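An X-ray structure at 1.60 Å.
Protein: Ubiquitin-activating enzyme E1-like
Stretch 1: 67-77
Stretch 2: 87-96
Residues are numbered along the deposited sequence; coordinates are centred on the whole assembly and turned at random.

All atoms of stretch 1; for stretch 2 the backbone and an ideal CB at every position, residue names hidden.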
# COMPACT_ATOMS: atom_id res chain seq x y z
N ASN A 67 -5.16 -12.02 -1.76
CA ASN A 67 -5.08 -12.11 -3.21
C ASN A 67 -4.44 -10.92 -3.90
O ASN A 67 -4.94 -10.44 -4.92
CB ASN A 67 -6.46 -12.39 -3.79
CG ASN A 67 -6.44 -13.56 -4.72
OD1 ASN A 67 -7.06 -14.59 -4.45
ND2 ASN A 67 -5.68 -13.45 -5.80
N LEU A 68 -3.34 -10.45 -3.34
CA LEU A 68 -2.50 -9.49 -4.04
C LEU A 68 -1.33 -10.29 -4.58
O LEU A 68 -0.95 -11.29 -4.00
CB LEU A 68 -2.00 -8.42 -3.07
CG LEU A 68 -3.05 -7.50 -2.46
CD1 LEU A 68 -2.40 -6.64 -1.39
CD2 LEU A 68 -3.71 -6.65 -3.52
N GLY A 69 -0.77 -9.85 -5.70
CA GLY A 69 0.38 -10.55 -6.25
C GLY A 69 1.14 -9.71 -7.25
O GLY A 69 0.92 -8.50 -7.36
N ASN A 70 2.05 -10.34 -7.97
CA ASN A 70 2.83 -9.63 -8.97
C ASN A 70 1.94 -8.88 -9.94
O ASN A 70 1.04 -9.46 -10.53
CB ASN A 70 3.72 -10.60 -9.73
CG ASN A 70 4.60 -9.91 -10.72
OD1 ASN A 70 5.47 -9.14 -10.35
ND2 ASN A 70 4.38 -10.18 -12.00
N GLY A 71 2.17 -7.58 -10.08
CA GLY A 71 1.43 -6.79 -11.06
C GLY A 71 0.20 -6.13 -10.48
O GLY A 71 -0.46 -5.34 -11.16
N SER A 72 -0.13 -6.46 -9.24
CA SER A 72 -1.22 -5.79 -8.56
C SER A 72 -0.85 -4.34 -8.38
O SER A 72 0.32 -4.01 -8.18
CB SER A 72 -1.49 -6.41 -7.18
OG SER A 72 -2.13 -7.67 -7.30
N ILE A 73 -1.84 -3.47 -8.46
CA ILE A 73 -1.65 -2.06 -8.21
C ILE A 73 -2.49 -1.66 -7.01
O ILE A 73 -3.70 -1.89 -6.98
CB ILE A 73 -2.01 -1.23 -9.45
CG1 ILE A 73 -0.94 -1.43 -10.52
CG2 ILE A 73 -2.13 0.24 -9.08
CD1 ILE A 73 -1.03 -0.45 -11.67
N ILE A 74 -1.84 -1.08 -6.01
CA ILE A 74 -2.53 -0.65 -4.80
C ILE A 74 -2.66 0.86 -4.79
O ILE A 74 -1.71 1.57 -5.12
CB ILE A 74 -1.77 -1.10 -3.55
CG1 ILE A 74 -1.72 -2.62 -3.49
CG2 ILE A 74 -2.44 -0.56 -2.31
CD1 ILE A 74 -3.04 -3.26 -3.77
N LEU A 75 -3.84 1.36 -4.43
CA LEU A 75 -4.06 2.79 -4.29
C LEU A 75 -4.22 3.13 -2.81
O LEU A 75 -5.13 2.65 -2.15
CB LEU A 75 -5.29 3.24 -5.07
CG LEU A 75 -5.62 4.72 -4.95
CD1 LEU A 75 -4.62 5.56 -5.72
CD2 LEU A 75 -7.02 4.99 -5.44
N PHE A 76 -3.34 3.99 -2.31
CA PHE A 76 -3.29 4.28 -0.89
C PHE A 76 -3.65 5.74 -0.68
O PHE A 76 -2.92 6.62 -1.14
CB PHE A 76 -1.87 4.01 -0.38
CG PHE A 76 -1.77 3.85 1.10
CD1 PHE A 76 -1.78 2.59 1.67
CD2 PHE A 76 -1.66 4.96 1.92
CE1 PHE A 76 -1.68 2.43 3.04
CE2 PHE A 76 -1.56 4.80 3.29
CZ PHE A 76 -1.57 3.54 3.85
N SER A 77 -4.77 5.99 -0.00
CA SER A 77 -5.33 7.32 0.10
C SER A 77 -5.47 7.86 1.52
O SER A 77 -5.56 7.11 2.49
CB SER A 77 -6.71 7.36 -0.57
OG SER A 77 -6.63 7.00 -1.93
N UNK A 87 -1.26 13.56 -0.93
CA UNK A 87 -1.59 13.07 -2.26
C UNK A 87 -1.59 11.54 -2.31
O UNK A 87 -0.71 10.90 -1.75
CB UNK A 87 -0.60 13.63 -3.29
N UNK A 88 -2.58 10.96 -2.99
CA UNK A 88 -2.70 9.51 -3.07
C UNK A 88 -1.54 8.94 -3.87
O UNK A 88 -0.94 9.63 -4.68
CB UNK A 88 -4.04 9.11 -3.70
N UNK A 89 -1.22 7.67 -3.63
CA UNK A 89 -0.14 7.04 -4.36
C UNK A 89 -0.59 5.68 -4.89
O UNK A 89 -1.28 4.94 -4.21
CB UNK A 89 1.10 6.89 -3.47
N UNK A 90 -0.22 5.39 -6.13
CA UNK A 90 -0.48 4.09 -6.73
C UNK A 90 0.81 3.31 -6.74
O UNK A 90 1.77 3.70 -7.40
CB UNK A 90 -1.05 4.22 -8.14
N UNK A 91 0.83 2.21 -6.00
CA UNK A 91 2.02 1.38 -5.89
C UNK A 91 1.86 0.06 -6.64
O UNK A 91 0.96 -0.73 -6.36
CB UNK A 91 2.34 1.11 -4.42
N UNK A 92 2.78 -0.17 -7.58
CA UNK A 92 2.83 -1.39 -8.35
C UNK A 92 3.63 -2.43 -7.58
O UNK A 92 4.75 -2.16 -7.16
CB UNK A 92 3.44 -1.14 -9.73
N UNK A 93 3.06 -3.61 -7.38
CA UNK A 93 3.75 -4.69 -6.69
C UNK A 93 4.60 -5.51 -7.66
O UNK A 93 4.07 -6.26 -8.49
CB UNK A 93 2.74 -5.59 -5.98
N UNK A 94 5.91 -5.36 -7.53
CA UNK A 94 6.87 -6.09 -8.36
C UNK A 94 7.47 -7.27 -7.60
O UNK A 94 8.49 -7.14 -6.92
CB UNK A 94 7.98 -5.15 -8.84
N UNK A 95 6.82 -8.43 -7.71
CA UNK A 95 7.28 -9.63 -7.05
C UNK A 95 8.31 -10.34 -7.94
O UNK A 95 7.97 -10.91 -8.97
CB UNK A 95 6.10 -10.55 -6.73
N UNK A 96 9.57 -10.28 -7.52
CA UNK A 96 10.68 -10.67 -8.39
C UNK A 96 11.51 -11.83 -7.84
O UNK A 96 11.85 -11.86 -6.65
CB UNK A 96 11.59 -9.46 -8.62

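The strand 89-95 runs antiparallel to strand 73-77; at 89 to 92 the extended backbone puts successive side chains alternately on the face of Ile74 and Phe76 and on that of Ile73 and Leu75. Position 87 lies beyond the pairing, with its CB directed away and nothing of stretch 1 nearby; almost any residue would suit, and Lys87 extends with all four chi angles t.

At position 88 the CB points sideways, 3.7 Å from Phe76 O and 3.8 Å from Ser77 OG, with Leu75 CD1 also close. A small residue fits without further adjustment, and the residue is Ala88, its CB 4.1 Å from Leu75 CD1.

Position 89 has extended backbone angles and pairs with Phe76, so a hydrophobic, perhaps beta-branched, side chain is expected. Ile89 sets CG2 3.9 Å from Phe76 CB, while its end leads away. The backbone closes the pair through Phe76 N to Ile89 O (3.0 Å) and Ile89 N to Phe76 O (3.2 Å).

The CB of position 90 lies on the other face, 4.2 Å from Ile73 CG2 and 4.5 Å from Leu75 CD1. An aliphatic residue would suit, as would a long polar one with an apolar stem. Glu90 is of the latter kind: its CG packs 3.5 Å from Leu75 CD1, and OE1 comes within 3.3 Å of Ile73 CG2 while hydrogen-bonded elsewhere in the structure.

Position 91 shares the face of Ile74, whose apolar side chain favours Leu, Ile or Val. It is Leu91, joined to Ile74 chiefly by backbone: Ile74 N to Leu91 O and Leu91 N to Ile74 O are both 2.8 Å.

At position 92 the CB is 4.5 Å from Ile73 CG1, and the glycine at 71 leaves its CA uncovered. A large apolar or aromatic side chain could use both. Phe92, chi1 t, places CD1 3.8 Å from Ile73 CG1 and lays one ring face over Gly71, with CZ 3.5 Å from Gly71 CA.

Position 93 points toward the turn, its CB near Gly69 O and Ser72 O, with Leu68 and Ile74 offering apolar surface beyond. A medium aliphatic chain suits. Leu93 sends CD1 to 4.0 Å from Leu68 CB and 3.9 Å from Ser72 CB; its backbone accepts from Gly71 N at Leu93 O (2.8 Å) and donates from Leu93 N to Ser72 O (2.9 Å).

Position 94 points away, leaving the choice open; it is Asp94.

The CB of position 95 points toward Asn70 CB, favouring a compact apolar residue. Val95 packs there, and Val95 N donates to Asn70 OD1 (3.0 Å). Position 96 is out of reach and unconstrained; Asp96 is poorly ordered.

Stretch 2, residues 87-96: KAIELFLDVD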
# COMPACT_ATOMS: atom_id res chain seq x y z
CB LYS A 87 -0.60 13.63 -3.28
CG LYS A 87 -0.95 13.32 -4.73
CD LYS A 87 -0.09 14.16 -5.66
CE LYS A 87 -0.30 13.80 -7.12
NZ LYS A 87 0.70 14.49 -7.97
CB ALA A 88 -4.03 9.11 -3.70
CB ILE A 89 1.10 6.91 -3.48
CG1 ILE A 89 2.27 6.32 -4.28
CG2 ILE A 89 0.81 6.04 -2.26
CD1 ILE A 89 3.57 6.26 -3.51
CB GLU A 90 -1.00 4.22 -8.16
CG GLU A 90 -2.49 4.53 -8.26
CD GLU A 90 -3.09 4.10 -9.60
OE1 GLU A 90 -2.46 3.27 -10.28
OE2 GLU A 90 -4.17 4.60 -9.96
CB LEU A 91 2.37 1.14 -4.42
CG LEU A 91 2.79 2.37 -3.62
CD1 LEU A 91 2.72 2.11 -2.15
CD2 LEU A 91 4.17 2.81 -4.02
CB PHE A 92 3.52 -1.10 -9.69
CG PHE A 92 3.55 -2.27 -10.64
CD1 PHE A 92 2.60 -2.38 -11.65
CD2 PHE A 92 4.52 -3.25 -10.53
CE1 PHE A 92 2.62 -3.45 -12.52
CE2 PHE A 92 4.54 -4.33 -11.40
CZ PHE A 92 3.59 -4.43 -12.40
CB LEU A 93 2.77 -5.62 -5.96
CG LEU A 93 1.79 -4.99 -4.98
CD1 LEU A 93 1.05 -6.06 -4.19
CD2 LEU A 93 2.53 -4.06 -4.04
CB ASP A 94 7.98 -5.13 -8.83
CG ASP A 94 9.11 -5.84 -9.56
OD1 ASP A 94 8.96 -7.02 -9.91
OD2 ASP A 94 10.15 -5.19 -9.79
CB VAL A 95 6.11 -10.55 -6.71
CG1 VAL A 95 6.60 -11.89 -6.19
CG2 VAL A 95 5.21 -9.87 -5.69
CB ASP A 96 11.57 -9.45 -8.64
CG ASP A 96 12.77 -9.77 -9.49
OD1 ASP A 96 12.72 -10.77 -10.24
OD2 ASP A 96 13.76 -9.01 -9.42
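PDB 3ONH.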